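PDB 3CZP: Polyphosphate:AMP phosphotransferase from Pseudomonas aeruginosa PAO1, which transfers phosphate from inorganic polyphosphate to AMP to make ADP, and less efficiently from polyphosphate to GMP, using magnesium as cofactor. Local coordinates for residues A134-R137 with F138-L142; E197-L200 with R201-R205; W385-A388 with Y389-N393. All coordinates share one frame; numbering follows the deposited sequence.

Contact 1: A134-R137 with F138-L142. With EDO (1,2-ethanediol), chain G.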
ATOM      1  N   ALA A 134      -7.764 -14.693 -20.039  1.00 19.94           N
ATOM      2  CA  ALA A 134      -7.215 -13.606 -19.160  1.00 20.45           C
ATOM      3  C   ALA A 134      -6.157 -14.116 -18.157  1.00 19.76           C
ATOM      4  O   ALA A 134      -5.194 -13.418 -17.874  1.00 19.83           O
ATOM      5  CB  ALA A 134      -8.382 -12.824 -18.392  1.00 19.79           C
ATOM      6  N   ALA A 135      -6.339 -15.329 -17.662  1.00 19.81           N
ATOM      7  CA  ALA A 135      -5.430 -15.939 -16.748  1.00 20.21           C
ATOM      8  C   ALA A 135      -4.146 -16.275 -17.503  1.00 21.32           C
ATOM      9  O   ALA A 135      -3.033 -15.948 -17.032  1.00 20.61           O
ATOM     10  CB  ALA A 135      -6.046 -17.212 -16.128  1.00 19.70           C
ATOM     11  N   GLU A 136      -4.298 -16.882 -18.680  1.00 18.80           N
ATOM     12  CA  GLU A 136      -3.140 -17.253 -19.461  1.00 19.57           C
ATOM     13  C   GLU A 136      -2.323 -15.990 -19.714  1.00 18.50           C
ATOM     14  O   GLU A 136      -1.130 -15.974 -19.500  1.00 18.72           O
ATOM     15  CB  GLU A 136      -3.551 -18.010 -20.734  1.00 20.44           C
ATOM     16  CG  GLU A 136      -2.469 -18.683 -21.541  1.00 20.96           C
ATOM     17  CD  GLU A 136      -1.624 -17.732 -22.384  1.00 26.07           C
ATOM     18  OE1 GLU A 136      -2.036 -16.606 -22.742  1.00 22.51           O
ATOM     19  OE2 GLU A 136      -0.490 -18.143 -22.677  1.00 33.81           O
ATOM     20  N   ARG A 137      -2.964 -14.906 -20.138  1.00 20.82           N
ATOM     21  CA  ARG A 137      -2.251 -13.657 -20.447  1.00 20.83           C
ATOM     22  C   ARG A 137      -1.589 -13.007 -19.176  1.00 19.93           C
ATOM     23  O   ARG A 137      -0.515 -12.440 -19.267  1.00 20.04           O
ATOM     24  CB  ARG A 137      -3.179 -12.674 -21.193  1.00 21.44           C
ATOM     25  CG  ARG A 137      -3.522 -13.129 -22.634  1.00 21.46           C
ATOM     26  CD  ARG A 137      -4.362 -12.103 -23.430  1.00 27.09           C
ATOM     27  NE  ARG A 137      -5.367 -11.378 -22.608  1.00 32.86           N
ATOM     28  CZ  ARG A 137      -6.665 -11.689 -22.449  1.00 32.33           C
ATOM     29  NH1 ARG A 137      -7.214 -12.712 -23.046  1.00 30.56           N
ATOM     30  NH2 ARG A 137      -7.421 -10.936 -21.668  1.00 34.49           N
ATOM     31  N   PHE A 138      -2.301 -13.008 -18.071  1.00 19.31           N
ATOM     32  CA  PHE A 138      -1.818 -12.467 -16.796  1.00 19.98           C
ATOM     33  C   PHE A 138      -0.574 -13.275 -16.385  1.00 20.48           C
ATOM     34  O   PHE A 138       0.503 -12.715 -16.223  1.00 19.18           O
ATOM     35  CB  PHE A 138      -2.948 -12.530 -15.788  1.00 20.41           C
ATOM     36  CG  PHE A 138      -2.591 -12.073 -14.409  1.00 19.15           C
ATOM     37  CD1 PHE A 138      -2.181 -10.821 -14.160  1.00 18.82           C
ATOM     38  CD2 PHE A 138      -2.673 -12.958 -13.339  1.00 21.04           C
ATOM     39  CE1 PHE A 138      -1.835 -10.430 -12.887  1.00 20.20           C
ATOM     40  CE2 PHE A 138      -2.369 -12.549 -12.082  1.00 22.30           C
ATOM     41  CZ  PHE A 138      -1.948 -11.278 -11.856  1.00 23.09           C
ATOM     42  N   GLU A 139      -0.709 -14.597 -16.312  1.00 19.31           N
ATOM     43  CA  GLU A 139       0.446 -15.438 -15.947  1.00 19.46           C
ATOM     44  C   GLU A 139       1.625 -15.266 -16.869  1.00 20.16           C
ATOM     45  O   GLU A 139       2.755 -15.234 -16.402  1.00 18.20           O
ATOM     46  CB  GLU A 139       0.098 -16.882 -15.854  1.00 17.90           C
ATOM     47  CG  GLU A 139      -0.943 -17.063 -14.760  1.00 19.03           C
ATOM     48  CD  GLU A 139      -1.390 -18.425 -14.569  1.00 18.28           C
ATOM     49  OE1 GLU A 139      -0.858 -19.335 -15.248  1.00 21.03           O
ATOM     50  OE2 GLU A 139      -2.345 -18.588 -13.718  1.00 18.16           O
ATOM     51  N   ARG A 140       1.349 -15.126 -18.156  1.00 21.17           N
ATOM     52  CA  ARG A 140       2.460 -14.962 -19.127  1.00 21.94           C
ATOM     53  C   ARG A 140       3.283 -13.709 -18.857  1.00 22.48           C
ATOM     54  O   ARG A 140       4.524 -13.711 -18.997  1.00 21.98           O
ATOM     55  CB  ARG A 140       1.932 -14.981 -20.550  1.00 20.98           C
ATOM     56  CG  ARG A 140       2.999 -14.999 -21.624  1.00 20.77           C
ATOM     57  CD  ARG A 140       2.449 -14.821 -23.021  1.00 25.87           C
ATOM     58  NE  ARG A 140       1.865 -16.091 -23.433  1.00 31.37           N
ATOM     59  CZ  ARG A 140       2.536 -17.097 -24.009  1.00 32.66           C
ATOM     60  NH1 ARG A 140       3.833 -16.987 -24.341  1.00 34.58           N
ATOM     61  NH2 ARG A 140       1.895 -18.222 -24.270  1.00 29.80           N
HETATM   62  N   MSE A 141       2.583 -12.636 -18.501  1.00 22.10           N
HETATM   63  CA  MSE A 141       3.228 -11.353 -18.271  0.50 23.13           C
HETATM   64  C   MSE A 141       4.069 -11.415 -16.994  1.00 21.17           C
HETATM   65  O   MSE A 141       5.154 -10.889 -16.925  1.00 19.11           O
HETATM   66  CB  MSE A 141       2.146 -10.265 -18.186  0.50 23.38           C
HETATM   67  CG  MSE A 141       2.622  -8.906 -17.697  0.50 23.39           C
HETATM   68 SE   MSE A 141       1.199  -7.585 -17.643  0.60 30.28          SE
HETATM   69  CE  MSE A 141      -0.137  -8.637 -16.687  0.50 20.78           C
ATOM     70  N   LEU A 142       3.514 -12.040 -15.974  1.00 19.30           N
ATOM     71  CA  LEU A 142       4.229 -12.202 -14.722  1.00 19.63           C
ATOM     72  C   LEU A 142       5.472 -12.965 -14.882  1.00 19.18           C
ATOM     73  O   LEU A 142       6.491 -12.573 -14.303  1.00 21.38           O
ATOM     74  CB  LEU A 142       3.408 -12.929 -13.695  1.00 18.38           C
ATOM     75  CG  LEU A 142       2.182 -12.203 -13.214  1.00 20.29           C
ATOM     76  CD1 LEU A 142       1.513 -13.054 -12.112  1.00 19.43           C
ATOM     77  CD2 LEU A 142       2.533 -10.786 -12.712  1.00 17.45           C
TER
HETATM   78  C1  EDO G 604       7.043 -16.505 -20.577  1.00 59.67           C
HETATM   79  O1  EDO G 604       8.417 -16.508 -20.132  1.00 60.83           O
HETATM   80  C2  EDO G 604       6.955 -16.766 -22.095  1.00 59.86           C
HETATM   81  O2  EDO G 604       6.332 -15.696 -22.839  1.00 57.48           O
HETATM   82  O   HOH W   1      -0.521 -15.291 -24.540  1.00 41.23           O
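E136 and R140, one helical turn apart, lie side by side along the surface of helix 125-144 and form a salt bridge. The reach is set by two bends. E136 leaves the backbone with CG anti to its N and folds at chi2 (-76°), while R140 runs out straight and turns at chi3. E136 OE2 therefore comes to the edge of the guanidinium, 2.9 Å from R140 NH2, in a bond bent to 148°. A weaker one runs from R140 NE to E136 OE2 at 3.2 Å. The two flat groups are turned 45° against each other, and OE2 takes both direct bonds. E136 OE1 instead accepts from a water at 2.7 Å, and that water in turn takes a weak bond from R140 NE. OE2 also receives R205 NE, giving it two arginine partners that would be expected to keep the carboxylate ionised. R140 NH1 makes a weak bond of 3.2 Å to O2 of an ethanediol that D144 also holds.

Backbone bonds keep the helix regular; the straightest joins E139 N to A135 O at 2.8 Å.

The remaining contacts are packing and polar links to other parts of the chain. The aliphatic part of E139, CB and CG, lies against A135 O, and its carboxylate goes on to K151, Y111 and W110. R137 curls back until A134 CA sits 3.6 Å above the plane of its guanidinium, near the rim, and its NE pairs with D394. L142 CD1 rests over one face of the F138 ring, which W94 and W110 meet edge-to-face.

This is an i to i+4 glutamate-arginine pair on an amphipathic helix that packs against the parallel sheet of a P-loop-type PPK2 domain.

Contact 2: E197-L200 with R201-R205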
ATOM      1  N   GLU A 197     -10.557 -29.758 -16.231  1.00 25.54           N
ATOM      2  CA  GLU A 197      -9.826 -30.234 -17.388  1.00 26.84           C
ATOM      3  C   GLU A 197      -9.585 -29.183 -18.471  1.00 27.13           C
ATOM      4  O   GLU A 197      -8.478 -29.111 -19.069  1.00 28.01           O
ATOM      5  CB  GLU A 197     -10.507 -31.460 -17.965  1.00 27.45           C
ATOM      6  CG  GLU A 197      -9.717 -32.086 -19.084  1.00 32.62           C
ATOM      7  CD  GLU A 197      -9.984 -33.572 -19.132  1.00 39.31           C
ATOM      8  OE1 GLU A 197     -11.068 -33.899 -19.602  1.00 41.15           O
ATOM      9  OE2 GLU A 197      -9.171 -34.388 -18.631  1.00 46.11           O
ATOM     10  N   ARG A 198     -10.631 -28.402 -18.757  1.00 27.51           N
ATOM     11  CA  ARG A 198     -10.591 -27.345 -19.753  1.00 27.02           C
ATOM     12  C   ARG A 198      -9.677 -26.207 -19.304  1.00 26.17           C
ATOM     13  O   ARG A 198      -8.823 -25.768 -20.056  1.00 24.77           O
ATOM     14  CB  ARG A 198     -12.017 -26.833 -19.999  1.00 27.10           C
ATOM     15  CG  ARG A 198     -12.168 -25.840 -21.117  1.00 28.14           C
ATOM     16  CD  ARG A 198     -13.626 -25.383 -21.284  1.00 31.65           C
ATOM     17  NE  ARG A 198     -14.396 -26.586 -21.523  1.00 37.77           N
ATOM     18  CZ  ARG A 198     -15.094 -26.900 -22.603  1.00 39.80           C
ATOM     19  NH1 ARG A 198     -15.246 -26.038 -23.609  1.00 42.38           N
ATOM     20  NH2 ARG A 198     -15.692 -28.115 -22.647  1.00 40.58           N
ATOM     21  N   VAL A 199      -9.818 -25.770 -18.054  1.00 25.05           N
ATOM     22  CA  VAL A 199      -8.886 -24.779 -17.472  1.00 26.11           C
ATOM     23  C   VAL A 199      -7.438 -25.179 -17.494  1.00 26.31           C
ATOM     24  O   VAL A 199      -6.574 -24.398 -17.936  1.00 26.25           O
ATOM     25  CB  VAL A 199      -9.324 -24.386 -16.003  1.00 26.33           C
ATOM     26  CG1 VAL A 199      -8.331 -23.546 -15.338  1.00 27.69           C
ATOM     27  CG2 VAL A 199     -10.708 -23.639 -16.041  1.00 24.51           C
ATOM     28  N   LEU A 200      -7.159 -26.410 -17.045  1.00 26.48           N
ATOM     29  CA  LEU A 200      -5.802 -26.914 -16.950  1.00 25.89           C
ATOM     30  C   LEU A 200      -5.115 -27.114 -18.320  1.00 25.44           C
ATOM     31  O   LEU A 200      -3.984 -26.692 -18.514  1.00 25.27           O
ATOM     32  CB  LEU A 200      -5.764 -28.220 -16.094  1.00 25.80           C
ATOM     33  CG  LEU A 200      -5.461 -27.964 -14.593  1.00 27.66           C
ATOM     34  CD1 LEU A 200      -6.456 -26.975 -13.913  1.00 26.38           C
ATOM     35  CD2 LEU A 200      -5.422 -29.302 -13.870  1.00 27.30           C
ATOM     36  N   ARG A 201      -5.814 -27.676 -19.294  1.00 25.82           N
ATOM     37  CA  ARG A 201      -5.268 -27.821 -20.622  1.00 24.88           C
ATOM     38  C   ARG A 201      -4.831 -26.494 -21.221  1.00 24.68           C
ATOM     39  O   ARG A 201      -3.758 -26.387 -21.877  1.00 25.35           O
ATOM     40  CB  ARG A 201      -6.305 -28.539 -21.511  1.00 25.69           C
ATOM     41  CG  ARG A 201      -6.053 -28.526 -23.038  1.00 27.72           C
ATOM     42  CD  ARG A 201      -4.821 -29.367 -23.446  1.00 29.52           C
ATOM     43  NE  ARG A 201      -4.631 -29.256 -24.890  1.00 27.77           N
ATOM     44  CZ  ARG A 201      -5.173 -30.063 -25.784  1.00 28.89           C
ATOM     45  NH1 ARG A 201      -4.937 -29.839 -27.083  1.00 27.11           N
ATOM     46  NH2 ARG A 201      -5.963 -31.072 -25.370  1.00 27.49           N
ATOM     47  N   ARG A 202      -5.661 -25.476 -21.034  1.00 23.89           N
ATOM     48  CA  ARG A 202      -5.457 -24.185 -21.660  1.00 23.18           C
ATOM     49  C   ARG A 202      -4.398 -23.298 -20.979  1.00 23.17           C
ATOM     50  O   ARG A 202      -3.850 -22.386 -21.590  1.00 23.35           O
ATOM     51  CB  ARG A 202      -6.812 -23.452 -21.760  1.00 23.35           C
ATOM     52  CG  ARG A 202      -7.811 -24.231 -22.568  1.00 22.44           C
ATOM     53  CD  ARG A 202      -9.036 -23.473 -22.927  1.00 23.93           C
ATOM     54  NE  ARG A 202     -10.001 -24.311 -23.640  1.00 22.00           N
ATOM     55  CZ  ARG A 202     -11.174 -23.886 -24.076  1.00 25.63           C
ATOM     56  NH1 ARG A 202     -11.983 -24.739 -24.709  1.00 28.15           N
ATOM     57  NH2 ARG A 202     -11.549 -22.627 -23.893  1.00 20.65           N
ATOM     58  N   THR A 203      -4.128 -23.561 -19.712  1.00 23.57           N
ATOM     59  CA  THR A 203      -3.265 -22.697 -18.915  1.00 23.67           C
ATOM     60  C   THR A 203      -2.013 -23.387 -18.429  1.00 24.55           C
ATOM     61  O   THR A 203      -1.217 -22.785 -17.689  1.00 27.13           O
ATOM     62  CB  THR A 203      -4.034 -22.102 -17.727  1.00 22.34           C
ATOM     63  OG1 THR A 203      -4.474 -23.168 -16.895  1.00 22.44           O
ATOM     64  CG2 THR A 203      -5.218 -21.228 -18.239  1.00 21.27           C
ATOM     65  N   SER A 204      -1.824 -24.628 -18.814  1.00 25.28           N
ATOM     66  CA  SER A 204      -0.567 -25.300 -18.539  1.00 26.24           C
ATOM     67  C   SER A 204       0.417 -24.959 -19.657  1.00 26.59           C
ATOM     68  O   SER A 204       0.230 -25.339 -20.765  1.00 28.02           O
ATOM     69  CB  SER A 204      -0.745 -26.812 -18.426  1.00 26.14           C
ATOM     70  OG  SER A 204       0.380 -27.328 -17.691  1.00 26.68           O
ATOM     71  N   ARG A 205       1.474 -24.248 -19.330  1.00 26.36           N
ATOM     72  CA  ARG A 205       2.459 -23.757 -20.290  1.00 26.73           C
ATOM     73  C   ARG A 205       3.819 -24.223 -19.842  1.00 27.28           C
ATOM     74  O   ARG A 205       4.013 -24.601 -18.665  1.00 27.41           O
ATOM     75  CB  ARG A 205       2.456 -22.226 -20.335  1.00 27.57           C
ATOM     76  CG  ARG A 205       1.225 -21.647 -20.886  1.00 29.30           C
ATOM     77  CD  ARG A 205       1.270 -21.793 -22.375  1.00 30.71           C
ATOM     78  NE  ARG A 205       0.092 -21.242 -23.013  1.00 34.14           N
ATOM     79  CZ  ARG A 205      -1.045 -21.888 -23.186  1.00 29.51           C
ATOM     80  NH1 ARG A 205      -1.158 -23.133 -22.795  1.00 31.77           N
ATOM     81  NH2 ARG A 205      -2.039 -21.287 -23.810  1.00 29.46           N
TER
HETATM   82  O   HOH W   2     -15.041 -23.891 -24.685  1.00 42.89           O
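Helix 186-203 finishes here, and its last turn is marked by T203 folding its hydroxyl back onto the carbonyl of V199. T203 OG1 donates to V199 O at 2.6 Å, the familiar bond of a helical threonine to the carbonyl one turn earlier. Here chi1 (62°) puts OG1 between the backbone N and the carbonyl carbon, within reach of V199 O. The hydroxyl approaches from above the carbonyl plane, 39° out of it. V199 O also takes a weak bond from T203 N at 3.1 Å, so two donors of the same residue grip one oxygen, and OG1 itself has a further partner in W210 NE1.

The next carbonyl shows the helix letting go. L200 O is shared by weak bonds from T203 N and from S204 N, the latter 3.0 Å long, and S204 is the first residue to leave helical geometry. Its hydroxyl turns to W210 N.

On the outer face R198 and R202 point the same way. R202, extended from CG to NE, lays one guanidinium face against the R198 chain, with R198 CG 3.5 Å above the plane and off toward the rim. The guanidinium groups, 51° apart in plane, bring R198 NH1 and R202 NH1 to 3.7 Å. A water accepts from R202 NH1 at 3.2 Å; its approach to R198 NH1 is too short to be trusted. R202 NH2 has a long, weak ion pair with D129.

On the buried side, V199 packs on Y111, M114 and L115 of helix 110-119 and on I132 of helix 125-144, whereas L200 meets W210 and V212 of strand 210-214, the edge strand that follows this helix end.

Contact 3: W385-A388 with Y389-N393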
ATOM      1  N   TRP A 385       9.572  -3.925 -24.337  1.00 28.14           N
ATOM      2  CA  TRP A 385       8.595  -2.972 -24.888  1.00 27.16           C
ATOM      3  C   TRP A 385       7.701  -3.583 -25.985  1.00 26.94           C
ATOM      4  O   TRP A 385       6.561  -3.179 -26.091  1.00 26.72           O
ATOM      5  CB  TRP A 385       9.175  -1.583 -25.221  1.00 27.69           C
ATOM      6  CG  TRP A 385      10.256  -1.515 -26.268  1.00 27.45           C
ATOM      7  CD1 TRP A 385      11.568  -1.446 -26.022  1.00 28.86           C
ATOM      8  CD2 TRP A 385      10.103  -1.474 -27.687  1.00 26.57           C
ATOM      9  NE1 TRP A 385      12.272  -1.389 -27.187  1.00 30.48           N
ATOM     10  CE2 TRP A 385      11.393  -1.415 -28.237  1.00 28.84           C
ATOM     11  CE3 TRP A 385       9.005  -1.520 -28.554  1.00 28.17           C
ATOM     12  CZ2 TRP A 385      11.628  -1.366 -29.617  1.00 29.22           C
ATOM     13  CZ3 TRP A 385       9.224  -1.469 -29.924  1.00 29.13           C
ATOM     14  CH2 TRP A 385      10.535  -1.388 -30.452  1.00 29.79           C
ATOM     15  N   LEU A 386       8.167  -4.594 -26.746  1.00 26.13           N
ATOM     16  CA  LEU A 386       7.348  -5.175 -27.824  1.00 26.24           C
ATOM     17  C   LEU A 386       6.134  -5.901 -27.285  1.00 26.31           C
ATOM     18  O   LEU A 386       5.040  -5.889 -27.896  1.00 27.52           O
ATOM     19  CB  LEU A 386       8.167  -6.163 -28.670  1.00 26.80           C
ATOM     20  CG  LEU A 386       9.076  -5.514 -29.705  1.00 28.61           C
ATOM     21  CD1 LEU A 386      10.132  -6.507 -30.199  1.00 31.49           C
ATOM     22  CD2 LEU A 386       8.238  -4.962 -30.844  1.00 30.68           C
ATOM     23  N   ARG A 387       6.330  -6.543 -26.139  1.00 23.06           N
ATOM     24  CA  ARG A 387       5.233  -7.235 -25.459  1.00 23.15           C
ATOM     25  C   ARG A 387       4.341  -6.286 -24.676  1.00 22.84           C
ATOM     26  O   ARG A 387       3.221  -6.642 -24.345  1.00 24.37           O
ATOM     27  CB  ARG A 387       5.754  -8.372 -24.578  1.00 20.30           C
ATOM     28  CG  ARG A 387       6.647  -7.983 -23.409  1.00 18.98           C
ATOM     29  CD  ARG A 387       7.132  -9.183 -22.617  1.00 21.14           C
ATOM     30  NE  ARG A 387       8.110  -8.730 -21.631  1.00 22.97           N
ATOM     31  CZ  ARG A 387       7.848  -8.303 -20.396  1.00 23.79           C
ATOM     32  NH1 ARG A 387       6.620  -8.243 -19.937  1.00 24.00           N
ATOM     33  NH2 ARG A 387       8.847  -7.892 -19.624  1.00 25.01           N
ATOM     34  N   ALA A 388       4.820  -5.079 -24.400  1.00 24.29           N
ATOM     35  CA  ALA A 388       4.061  -4.074 -23.615  1.00 24.23           C
ATOM     36  C   ALA A 388       2.742  -3.586 -24.249  1.00 23.93           C
ATOM     37  O   ALA A 388       1.784  -3.300 -23.530  1.00 24.89           O
ATOM     38  CB  ALA A 388       4.926  -2.868 -23.254  1.00 24.03           C
ATOM     39  N   TYR A 389       2.713  -3.492 -25.573  1.00 23.30           N
ATOM     40  CA  TYR A 389       1.523  -3.036 -26.282  1.00 22.89           C
ATOM     41  C   TYR A 389       0.326  -3.925 -25.965  1.00 23.13           C
ATOM     42  O   TYR A 389      -0.743  -3.440 -25.596  1.00 22.25           O
ATOM     43  CB  TYR A 389       1.773  -3.008 -27.790  1.00 23.22           C
ATOM     44  CG  TYR A 389       2.925  -2.120 -28.205  1.00 22.54           C
ATOM     45  CD1 TYR A 389       2.830  -0.738 -28.110  1.00 23.27           C
ATOM     46  CD2 TYR A 389       4.107  -2.664 -28.691  1.00 23.74           C
ATOM     47  CE1 TYR A 389       3.880   0.078 -28.487  1.00 23.45           C
ATOM     48  CE2 TYR A 389       5.161  -1.856 -29.071  1.00 21.27           C
ATOM     49  CZ  TYR A 389       5.043  -0.487 -28.967  1.00 21.62           C
ATOM     50  OH  TYR A 389       6.091   0.321 -29.344  1.00 23.82           O
ATOM     51  N   GLY A 390       0.516  -5.232 -26.114  1.00 23.42           N
ATOM     52  CA  GLY A 390      -0.557  -6.218 -25.833  1.00 23.64           C
ATOM     53  C   GLY A 390      -0.949  -6.257 -24.388  1.00 22.98           C
ATOM     54  O   GLY A 390      -2.118  -6.334 -24.040  1.00 25.00           O
ATOM     55  N   GLU A 391       0.059  -6.267 -23.535  1.00 22.38           N
ATOM     56  CA  GLU A 391      -0.119  -6.070 -22.084  1.00 21.73           C
ATOM     57  C   GLU A 391      -0.943  -4.815 -21.716  1.00 21.39           C
ATOM     58  O   GLU A 391      -1.839  -4.862 -20.867  1.00 22.40           O
ATOM     59  CB  GLU A 391       1.267  -6.023 -21.424  1.00 19.85           C
ATOM     60  CG  GLU A 391       1.896  -7.369 -21.393  1.00 22.69           C
ATOM     61  CD  GLU A 391       3.319  -7.411 -20.928  1.00 21.68           C
ATOM     62  OE1 GLU A 391       3.956  -6.352 -20.713  1.00 23.74           O
ATOM     63  OE2 GLU A 391       3.768  -8.563 -20.747  1.00 24.83           O
ATOM     64  N   ILE A 392      -0.625  -3.693 -22.352  1.00 21.85           N
ATOM     65  CA  ILE A 392      -1.329  -2.443 -22.079  1.00 22.11           C
ATOM     66  C   ILE A 392      -2.799  -2.551 -22.472  1.00 22.14           C
ATOM     67  O   ILE A 392      -3.688  -2.126 -21.734  1.00 21.80           O
ATOM     68  CB  ILE A 392      -0.691  -1.259 -22.828  1.00 21.76           C
ATOM     69  CG1 ILE A 392       0.614  -0.839 -22.148  1.00 20.28           C
ATOM     70  CG2 ILE A 392      -1.660  -0.090 -22.899  1.00 22.60           C
ATOM     71  CD1 ILE A 392       1.453   0.113 -22.972  1.00 19.79           C
ATOM     72  N   ASN A 393      -3.038  -3.129 -23.644  1.00 22.46           N
ATOM     73  CA  ASN A 393      -4.369  -3.328 -24.163  1.00 23.03           C
ATOM     74  C   ASN A 393      -5.179  -4.239 -23.297  1.00 23.29           C
ATOM     75  O   ASN A 393      -6.385  -3.951 -23.029  1.00 23.16           O
ATOM     76  CB  ASN A 393      -4.307  -3.855 -25.612  1.00 23.71           C
ATOM     77  CG  ASN A 393      -3.898  -2.807 -26.609  1.00 22.59           C
ATOM     78  OD1 ASN A 393      -4.060  -1.597 -26.389  1.00 23.96           O
ATOM     79  ND2 ASN A 393      -3.377  -3.272 -27.749  1.00 23.80           N
TER
HETATM   80  O   HOH W   3       2.586  -6.592 -27.793  1.00 29.71           O
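R387 and E391 make the ionic contact of this turn. R387 CG stands between the backbone N and the carbonyl carbon (chi1 64°), from where the straight chain brings NH1 across to E391. NH1 donates to E391 OE2 at 3.0 Å, in the guanidinium plane and on the syn lone pair of the oxygen, although the two groups are twisted 73° apart. R387 NH2 is bound separately by E145 and D384.

The aromatic contact lies on another side of the helix. W385 and Y389 run side by side, with Y389 CE2 at the edge of the indole, 3.9 Å from W385 CE3; Y389 OH comes to 3.5 Å from the same W385 CE3.

Along the backbone, A388 O accepts I392 N at 2.7 Å and R387 O accepts E391 N in its carbonyl plane. L386 O and G390 N are joined differently: a water donates to L386 O at 2.6 Å and accepts from G390 N at 3.0 Å, bridging an opened helical turn.

Helix 382-402 packs through A388 and Y389 on V371 of helix 370-377, while Y389 also reaches R459 of helix 446-460, and E391 faces helix 125-144.

In the fold
From the N terminus, contacts 1, 2 and 3 come in series; each is local, between neighbouring turns of one helix (contact 2 running off its end), so none closes a long loop, and none encloses or crosses another. Contacts 1 and 2 belong to the first PPK2 domain, where helix 125-144 runs into strand 148-155 and helix 186-203 leads to strand 210-214. They touch through E136 and R205, tying the loop just past the end of helix 186-203 to helix 125-144. Contact 3 lies in the second domain, on the helix before strand 404-412, the counterpart of helix 125-144. M141 packs on E391 there, so contacts 1 and 3 meet where the two domains pack against each other.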